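Local atomic coordinates of muramidase (Sodiomyces alcalophilus, PDB entry 6ZM8), a protein that hydrolyses bacterial cell-wall peptidoglycan as a family 25 lysozyme, cleaving the beta-1,4 bond between N-acetylmuramic acid and N-acetylglucosamine. Residues G53-A58 with I88-A93; T14-A19 with T47-N52; F61-A66 with Y98-A103. All blocks are in the same frame, centred on the assembly; numbering follows the deposited sequence.

In the fold
Contact 1 lies in the core, contact 2 is partly buried on the outer helical layer, and contact 3 is on the surface on the other side of the chain's centre. Contacts 1 and 2 touch: F54 in the first packs on F16 and A19 in the second, and helix 42-51 of contact 2 leads through a short connection into strand 55-61 of contact 1. The centres of contacts 1 and 3 are about 24 Å apart, but their segments adjoin in sequence, since strand 55-61 runs from one to the other. Chemistry follows place: backbone hydrogen bonds dominate contact 1, a ring lying on helix backbone makes contact 2, and contact 3 combines sparse apolar touches with a water bridge.

Contact 1: G53-A58 with I88-A93; sequences GFIRGA and ITLPGA
R56 binds segment 88-93 through both its backbone and its side chain. Its N donates to I88 O at 2.9 Å with 167° at the hydrogen, and L90 N donates to R56 O at 2.9 Å, so the two bonds bracket T89 in a single parallel bridge. Packing is close here: L90 CG lies 3.7 Å from I55 CG2, the side chains crossing at about a right angle, while L90 CB comes within 4.0 Å of G57 CA, where any side chain on G57 would collide with it. The segments run 29° apart, as expected for parallel neighbours in the beta/alpha barrel of family 25, and the loop leading to strand 93-95 is already zipped onto strand 55-61. A93 N closes the run on A58 O at 2.9 Å. Before that point the backbones part, and a water accepts from A58 N and donates to L90 O. The solvent side is at the partly exposed I88 and at a second water, which joins R56 NH2 to T89 OG1. The guanidinium itself is firmly held: I88 CD1 lies over the centre of one face, 3.7 Å above the plane. The R56 chain bends at chi2 (-82°), setting CD 3.6 Å from I88 O. NH1 donates in the guanidinium plane to T89 OG1 at 2.9 Å and only weakly to I88 O. Beyond the two segments, NE is hydrogen-bonded to T50 OG1, and T89 OG1 to D86.

Contact 2: T14-A19 with T47-N52; sequences TDFARA and TGATQN
F16 lies flat on the backbone of G48 and A49, which joins two successive beta-alpha-beta crossovers of the barrel: helix 16-22 links the parallel strands 2-7 and 26-33, and helix 42-51 links 26-33 to 55-61. The phenylalanine has the most surface buried by the contact. Its chi1 of -70° sets CG anti to the carbonyl carbon, beside the backbone N. One face of the ring meets the second helix: A49 N is 3.6 Å above the ring plane and over its centre, and G48 C approaches CD2 to 3.5 Å. A beta carbon on G48 would run into the ring, so the glycine is what allows the aromatic to rest on bare backbone. A49 adds a CH-pi contact over the same face, its CB 4.2 Å from the ring centroid and 26° off the normal. T14 CG2, from the ring's own segment, covers the opposite face, and F5 and I7 of strand 2-7 also touch the F16 side chain, placing it between helix and sheet. N52, second in buried surface, follows helix 42-51 and packs nearer the root of F16, with its CB 3.6 Å from F16 CB. On the exposed side A17 CB touches the amide oxygen OD1 of N52. Helix 16-22 itself begins with D15 as N-cap, OD1 accepting from R18 N. What holds the N52 amide in its rotation is a bond back to its own helix: ND2 donates to G48 O at 2.9 Å, with 166° at the hydrogen and the oxygen nearly in the amide plane.

Contact 3: F61-A66 with Y98-A103; sequences FAQPAA and YNPNGA
F61 and Q63 meet P100 across backbones that stay well apart: the nearest CA atoms, of Q63 and N99, are 7.7 Å from each other. Segment 61-66 leaves its strand extended and coils at 64-66, with A66 N bonded to Q63 O. Segment 98-103 curls through an Asx turn, N101 N donating to N99 OD1 at 2.9 Å, while N99 ND2 reaches A103 O. F61 has CG anti to the backbone N (chi1 -169°), and its ring meets the proline tip to tip, CE1 3.7 Å from P100 CD. Y98 O lies in the ring plane at the edge, 3.9 Å from F61 CZ. An alanine at F61 would probably open a gap beside P100 CD and CG and leave Y98 O without the ring edge it now meets. Q63 NE2, 3.9 Å from P100 CG, is hydrogen-bonded to E33, while a water donates to both Q63 OE1 and N99 OD1. Both loops follow the C-terminal ends of parallel strands, 55-61 and 93-95, the barrel end that carries the active site in enzymes of this fold. A62 and P64 pack on helix 110-128, and Y98 OH bonds to D139 of helix 138-145.

Contact 1: G53-A58 with I88-A93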
loop_
_atom_site.group_PDB
_atom_site.type_symbol
_atom_site.label_atom_id
_atom_site.label_comp_id
_atom_site.label_asym_id
_atom_site.label_seq_id
_atom_site.Cartn_x
_atom_site.Cartn_y
_atom_site.Cartn_z
ATOM N N GLY A 53 14.102 12.584 -5.974
ATOM C CA GLY A 53 13.727 12.046 -7.278
ATOM C C GLY A 53 12.858 10.806 -7.226
ATOM O O GLY A 53 12.683 10.176 -8.273
ATOM N N PHE A 54 12.312 10.458 -6.082
ATOM C CA PHE A 54 11.430 9.296 -5.997
ATOM C C PHE A 54 10.012 9.594 -6.470
ATOM O O PHE A 54 9.450 10.655 -6.263
ATOM C CB PHE A 54 11.360 8.784 -4.556
ATOM C CG PHE A 54 12.504 7.874 -4.249
ATOM C CD1 PHE A 54 13.761 8.365 -3.926
ATOM C CD2 PHE A 54 12.370 6.497 -4.398
ATOM C CE1 PHE A 54 14.853 7.508 -3.803
ATOM C CE2 PHE A 54 13.456 5.651 -4.280
ATOM C CZ PHE A 54 14.701 6.164 -3.993
ATOM N N ILE A 55 9.431 8.530 -7.028
ATOM C CA ILE A 55 7.987 8.346 -7.111
ATOM C C ILE A 55 7.574 7.767 -5.735
ATOM O O ILE A 55 8.256 6.872 -5.224
ATOM C CB ILE A 55 7.647 7.427 -8.293
ATOM C CG1 ILE A 55 8.014 8.132 -9.608
ATOM C CG2 ILE A 55 6.206 7.003 -8.263
ATOM C CD1 ILE A 55 7.936 7.288 -10.851
ATOM N N ARG A 56 6.545 8.316 -5.115
ATOM C CA ARG A 56 6.241 7.924 -3.734
ATOM C C ARG A 56 4.753 7.875 -3.516
ATOM O O ARG A 56 3.981 8.606 -4.147
ATOM C CB ARG A 56 6.940 8.812 -2.692
ATOM C CG ARG A 56 6.467 10.255 -2.628
ATOM C CD ARG A 56 7.103 11.168 -3.680
ATOM N NE ARG A 56 6.729 12.560 -3.500
ATOM C CZ ARG A 56 5.579 13.108 -3.896
ATOM N NH1 ARG A 56 4.713 12.405 -4.615
ATOM N NH2 ARG A 56 5.311 14.354 -3.585
ATOM N N GLY A 57 4.359 7.037 -2.568
ATOM C CA GLY A 57 2.996 6.981 -2.101
ATOM C C GLY A 57 2.963 6.719 -0.606
ATOM O O GLY A 57 3.987 6.432 0.019
ATOM N N ALA A 58 1.746 6.779 -0.079
ATOM C CA ALA A 58 1.481 6.542 1.323
ATOM C C ALA A 58 0.672 5.269 1.492
ATOM O O ALA A 58 -0.052 4.857 0.561
ATOM C CB ALA A 58 0.690 7.707 1.893
ATOM N N ILE A 88 4.535 11.818 -9.896
ATOM C CA ILE A 88 5.408 11.248 -8.890
ATOM C C ILE A 88 4.633 10.771 -7.658
ATOM O O ILE A 88 5.265 10.377 -6.683
ATOM C CB ILE A 88 6.538 12.196 -8.463
ATOM C CG1 ILE A 88 6.021 13.490 -7.861
ATOM C CG2 ILE A 88 7.487 12.430 -9.643
ATOM C CD1 ILE A 88 7.058 14.249 -7.052
ATOM N N THR A 89 3.301 10.787 -7.704
ATOM C CA THR A 89 2.499 10.385 -6.554
ATOM C C THR A 89 1.744 9.123 -6.892
ATOM O O THR A 89 0.876 9.096 -7.774
ATOM C CB THR A 89 1.529 11.492 -6.111
ATOM O OG1 THR A 89 2.212 12.743 -6.007
ATOM C CG2 THR A 89 0.957 11.159 -4.752
ATOM N N LEU A 90 2.088 8.032 -6.202
ATOM C CA LEU A 90 1.346 6.798 -6.367
ATOM C C LEU A 90 -0.012 6.921 -5.676
ATOM O O LEU A 90 -0.156 7.633 -4.669
ATOM C CB LEU A 90 2.126 5.634 -5.735
ATOM C CG LEU A 90 3.445 5.321 -6.460
ATOM C CD1 LEU A 90 4.285 4.350 -5.646
ATOM C CD2 LEU A 90 3.201 4.799 -7.856
ATOM N N PRO A 91 -1.022 6.188 -6.153
ATOM C CA PRO A 91 -2.252 6.088 -5.382
ATOM C C PRO A 91 -1.930 5.487 -4.011
ATOM O O PRO A 91 -1.070 4.619 -3.875
ATOM C CB PRO A 91 -3.125 5.155 -6.222
ATOM C CG PRO A 91 -2.095 4.291 -6.964
ATOM C CD PRO A 91 -0.975 5.238 -7.292
ATOM N N GLY A 92 -2.658 5.940 -2.992
ATOM C CA GLY A 92 -2.460 5.395 -1.661
ATOM C C GLY A 92 -2.767 3.894 -1.641
ATOM O O GLY A 92 -3.594 3.390 -2.424
ATOM N N ALA A 93 -2.126 3.210 -0.695
ATOM C CA ALA A 93 -2.322 1.779 -0.520
ATOM C C ALA A 93 -3.028 1.478 0.793
ATOM O O ALA A 93 -2.713 2.038 1.861
ATOM C CB ALA A 93 -0.991 1.037 -0.542
HETATM O O HOH W 1 2.926 15.499 -4.703
HETATM O O HOH W 2 -0.232 7.888 -1.811
#

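Contact 2: T14-A19 with T47-N52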
loop_
_atom_site.group_PDB
_atom_site.type_symbol
_atom_site.label_atom_id
_atom_site.label_comp_id
_atom_site.label_asym_id
_atom_site.label_seq_id
_atom_site.Cartn_x
_atom_site.Cartn_y
_atom_site.Cartn_z
ATOM N N THR A 14 16.574 6.958 6.630
ATOM C CA THR A 14 16.502 6.676 5.204
ATOM C C THR A 14 17.195 7.795 4.451
ATOM O O THR A 14 16.744 8.933 4.456
ATOM C CB THR A 14 15.072 6.503 4.658
ATOM O OG1 THR A 14 14.334 5.599 5.481
ATOM C CG2 THR A 14 15.122 6.009 3.245
ATOM N N ASP A 15 18.319 7.470 3.836
ATOM C CA ASP A 15 19.072 8.388 2.958
ATOM C C ASP A 15 18.586 8.164 1.544
ATOM O O ASP A 15 18.917 7.144 0.915
ATOM C CB ASP A 15 20.545 8.131 3.125
ATOM C CG ASP A 15 21.436 8.971 2.235
ATOM O OD1 ASP A 15 20.977 9.505 1.257
ATOM O OD2 ASP A 15 22.658 8.966 2.518
ATOM N N PHE A 16 17.716 9.031 1.075
ATOM C CA PHE A 16 17.074 8.806 -0.234
ATOM C C PHE A 16 18.025 9.024 -1.414
ATOM O O PHE A 16 17.833 8.431 -2.453
ATOM C CB PHE A 16 15.808 9.650 -0.383
ATOM C CG PHE A 16 14.695 9.186 0.512
ATOM C CD1 PHE A 16 13.838 8.170 0.088
ATOM C CD2 PHE A 16 14.507 9.731 1.779
ATOM C CE1 PHE A 16 12.797 7.765 0.949
ATOM C CE2 PHE A 16 13.476 9.351 2.613
ATOM C CZ PHE A 16 12.629 8.384 2.186
ATOM N N ALA A 17 19.059 9.867 -1.240
ATOM C CA ALA A 17 20.069 9.959 -2.301
ATOM C C ALA A 17 20.767 8.596 -2.466
ATOM O O ALA A 17 20.987 8.129 -3.610
ATOM C CB ALA A 17 21.067 11.051 -1.980
ATOM N N ARG A 18 21.117 7.970 -1.351
ATOM C CA ARG A 18 21.726 6.644 -1.389
ATOM C C ARG A 18 20.766 5.616 -2.010
ATOM O O ARG A 18 21.165 4.762 -2.804
ATOM C CB ARG A 18 22.150 6.214 0.022
ATOM C CG ARG A 18 22.626 4.775 0.151
ATOM C CD ARG A 18 22.985 4.443 1.605
ATOM N NE ARG A 18 23.030 2.984 1.789
ATOM C CZ ARG A 18 23.230 2.343 2.933
ATOM N NH1 ARG A 18 23.194 1.015 2.957
ATOM N NH2 ARG A 18 23.402 3.044 4.043
ATOM N N ALA A 19 19.481 5.694 -1.635
ATOM C CA ALA A 19 18.497 4.772 -2.204
ATOM C C ALA A 19 18.394 4.957 -3.717
ATOM O O ALA A 19 18.307 3.962 -4.463
ATOM C CB ALA A 19 17.168 4.967 -1.527
ATOM N N THR A 47 8.957 13.921 2.412
ATOM C CA THR A 47 9.779 15.037 1.922
ATOM C C THR A 47 11.115 14.552 1.375
ATOM O O THR A 47 11.520 14.997 0.292
ATOM C CB THR A 47 9.950 16.075 3.022
ATOM O OG1 THR A 47 8.695 16.583 3.440
ATOM C CG2 THR A 47 10.833 17.207 2.624
ATOM N N GLY A 48 11.788 13.666 2.095
ATOM C CA GLY A 48 13.072 13.157 1.605
ATOM C C GLY A 48 12.921 12.437 0.272
ATOM O O GLY A 48 13.733 12.572 -0.643
ATOM N N ALA A 49 11.844 11.651 0.152
ATOM C CA ALA A 49 11.596 10.963 -1.125
ATOM C C ALA A 49 11.414 11.984 -2.245
ATOM O O ALA A 49 11.973 11.862 -3.339
ATOM C CB ALA A 49 10.372 10.075 -0.973
ATOM N N THR A 50 10.577 12.992 -1.982
ATOM C CA THR A 50 10.269 14.008 -2.984
ATOM C C THR A 50 11.561 14.680 -3.476
ATOM O O THR A 50 11.762 14.876 -4.672
ATOM C CB THR A 50 9.309 15.046 -2.426
ATOM O OG1 THR A 50 8.122 14.402 -1.938
ATOM C CG2 THR A 50 8.895 16.051 -3.487
ATOM N N GLN A 51 12.405 15.081 -2.527
ATOM C CA GLN A 51 13.597 15.884 -2.807
ATOM C C GLN A 51 14.682 15.090 -3.520
ATOM O O GLN A 51 15.656 15.684 -3.978
ATOM C CB GLN A 51 14.143 16.462 -1.503
ATOM C CG GLN A 51 13.218 17.502 -0.918
ATOM C CD GLN A 51 13.776 17.898 0.438
ATOM O OE1 GLN A 51 14.588 17.197 1.058
ATOM N NE2 GLN A 51 13.300 19.006 0.958
ATOM N N ASN A 52 14.572 13.782 -3.563
ATOM C CA ASN A 52 15.620 12.906 -4.113
ATOM C C ASN A 52 15.123 12.081 -5.289
ATOM O O ASN A 52 15.709 11.063 -5.645
ATOM C CB ASN A 52 16.223 12.055 -3.011
ATOM C CG ASN A 52 17.052 12.882 -2.072
ATOM O OD1 ASN A 52 18.178 13.240 -2.406
ATOM N ND2 ASN A 52 16.492 13.291 -0.945
#

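Contact 3: F61-A66 with Y98-A103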
loop_
_atom_site.group_PDB
_atom_site.type_symbol
_atom_site.label_atom_id
_atom_site.label_comp_id
_atom_site.label_asym_id
_atom_site.label_seq_id
_atom_site.Cartn_x
_atom_site.Cartn_y
_atom_site.Cartn_z
ATOM N N PHE A 61 -2.685 1.443 7.490
ATOM C CA PHE A 61 -2.895 0.142 8.120
ATOM C C PHE A 61 -4.350 0.032 8.585
ATOM O O PHE A 61 -4.792 0.738 9.516
ATOM C CB PHE A 61 -1.912 -0.100 9.268
ATOM C CG PHE A 61 -1.961 -1.539 9.740
ATOM C CD1 PHE A 61 -2.943 -2.009 10.603
ATOM C CD2 PHE A 61 -1.074 -2.449 9.222
ATOM C CE1 PHE A 61 -3.021 -3.360 10.942
ATOM C CE2 PHE A 61 -1.132 -3.782 9.576
ATOM C CZ PHE A 61 -2.104 -4.245 10.432
ATOM N N ALA A 62 -5.100 -0.844 7.916
ATOM C CA ALA A 62 -6.511 -1.025 8.192
ATOM C C ALA A 62 -6.749 -1.611 9.595
ATOM O O ALA A 62 -6.073 -2.547 10.009
ATOM C CB ALA A 62 -7.105 -1.988 7.194
ATOM N N GLN A 63 -7.803 -1.090 10.228
ATOM C CA GLN A 63 -8.306 -1.633 11.501
ATOM C C GLN A 63 -9.802 -1.871 11.339
ATOM O O GLN A 63 -10.615 -1.022 11.735
ATOM C CB GLN A 63 -7.976 -0.685 12.661
ATOM C CG GLN A 63 -6.500 -0.724 13.024
ATOM C CD GLN A 63 -6.073 -1.989 13.760
ATOM O OE1 GLN A 63 -6.899 -2.861 14.045
ATOM N NE2 GLN A 63 -4.779 -2.074 14.062
ATOM N N PRO A 64 -10.208 -2.972 10.711
ATOM C CA PRO A 64 -11.606 -3.098 10.275
ATOM C C PRO A 64 -12.641 -3.194 11.380
ATOM O O PRO A 64 -13.826 -2.974 11.079
ATOM C CB PRO A 64 -11.635 -4.340 9.384
ATOM C CG PRO A 64 -10.212 -4.367 8.822
ATOM C CD PRO A 64 -9.359 -3.980 10.016
ATOM N N ALA A 65 -12.245 -3.544 12.601
ATOM C CA ALA A 65 -13.197 -3.597 13.702
ATOM C C ALA A 65 -13.359 -2.246 14.404
ATOM O O ALA A 65 -14.291 -2.120 15.189
ATOM C CB ALA A 65 -12.850 -4.689 14.693
ATOM N N ALA A 66 -12.482 -1.299 14.144
ATOM C CA ALA A 66 -12.422 -0.064 14.951
ATOM C C ALA A 66 -13.361 1.011 14.452
ATOM O O ALA A 66 -13.820 1.848 15.242
ATOM C CB ALA A 66 -11.013 0.484 14.934
ATOM N N TYR A 98 -3.185 -9.345 8.575
ATOM C CA TYR A 98 -3.393 -9.990 9.882
ATOM C C TYR A 98 -3.559 -8.946 10.985
ATOM O O TYR A 98 -2.731 -8.050 11.186
ATOM C CB TYR A 98 -2.170 -10.861 10.247
ATOM C CG TYR A 98 -1.661 -11.701 9.095
ATOM C CD1 TYR A 98 -2.161 -12.975 8.837
ATOM C CD2 TYR A 98 -0.688 -11.200 8.238
ATOM C CE1 TYR A 98 -1.722 -13.702 7.739
ATOM C CE2 TYR A 98 -0.233 -11.920 7.166
ATOM C CZ TYR A 98 -0.749 -13.166 6.906
ATOM O OH TYR A 98 -0.238 -13.821 5.807
ATOM N N ASN A 99 -4.601 -9.147 11.789
ATOM C CA ASN A 99 -4.770 -8.322 12.996
ATOM C C ASN A 99 -3.524 -8.410 13.883
ATOM O O ASN A 99 -3.142 -9.512 14.287
ATOM C CB ASN A 99 -5.981 -8.868 13.720
ATOM C CG ASN A 99 -6.374 -8.079 14.957
ATOM O OD1 ASN A 99 -5.747 -7.072 15.323
ATOM N ND2 ASN A 99 -7.441 -8.553 15.590
ATOM N N PRO A 100 -2.902 -7.247 14.185
ATOM C CA PRO A 100 -1.667 -7.264 14.867
ATOM C C PRO A 100 -2.159 -7.359 16.438
ATOM O O PRO A 100 -1.276 -7.733 16.989
ATOM C CB PRO A 100 -1.006 -5.884 14.755
ATOM C CG PRO A 100 -2.129 -4.972 14.299
ATOM C CD PRO A 100 -3.132 -5.904 13.663
ATOM N N ASN A 101 -3.403 -7.373 16.916
ATOM C CA ASN A 101 -3.705 -7.228 18.340
ATOM C C ASN A 101 -4.647 -8.382 18.755
ATOM O O ASN A 101 -5.206 -8.313 19.840
ATOM C CB ASN A 101 -4.448 -5.858 18.710
ATOM C CG ASN A 101 -3.431 -4.779 18.128
ATOM O OD1 ASN A 101 -2.129 -4.889 18.357
ATOM N ND2 ASN A 101 -3.998 -3.666 17.529
ATOM N N GLY A 102 -4.830 -9.434 17.878
ATOM C CA GLY A 102 -5.883 -10.392 18.118
ATOM C C GLY A 102 -6.142 -11.258 16.920
ATOM O O GLY A 102 -5.299 -11.427 16.055
ATOM N N ALA A 103 -7.334 -11.793 16.868
ATOM C CA ALA A 103 -7.705 -12.767 15.823
ATOM C C ALA A 103 -7.579 -12.149 14.427
ATOM O O ALA A 103 -8.019 -11.047 14.184
ATOM C CB ALA A 103 -9.039 -13.235 15.956
HETATM O O HOH W 3 -6.375 -4.571 16.101
#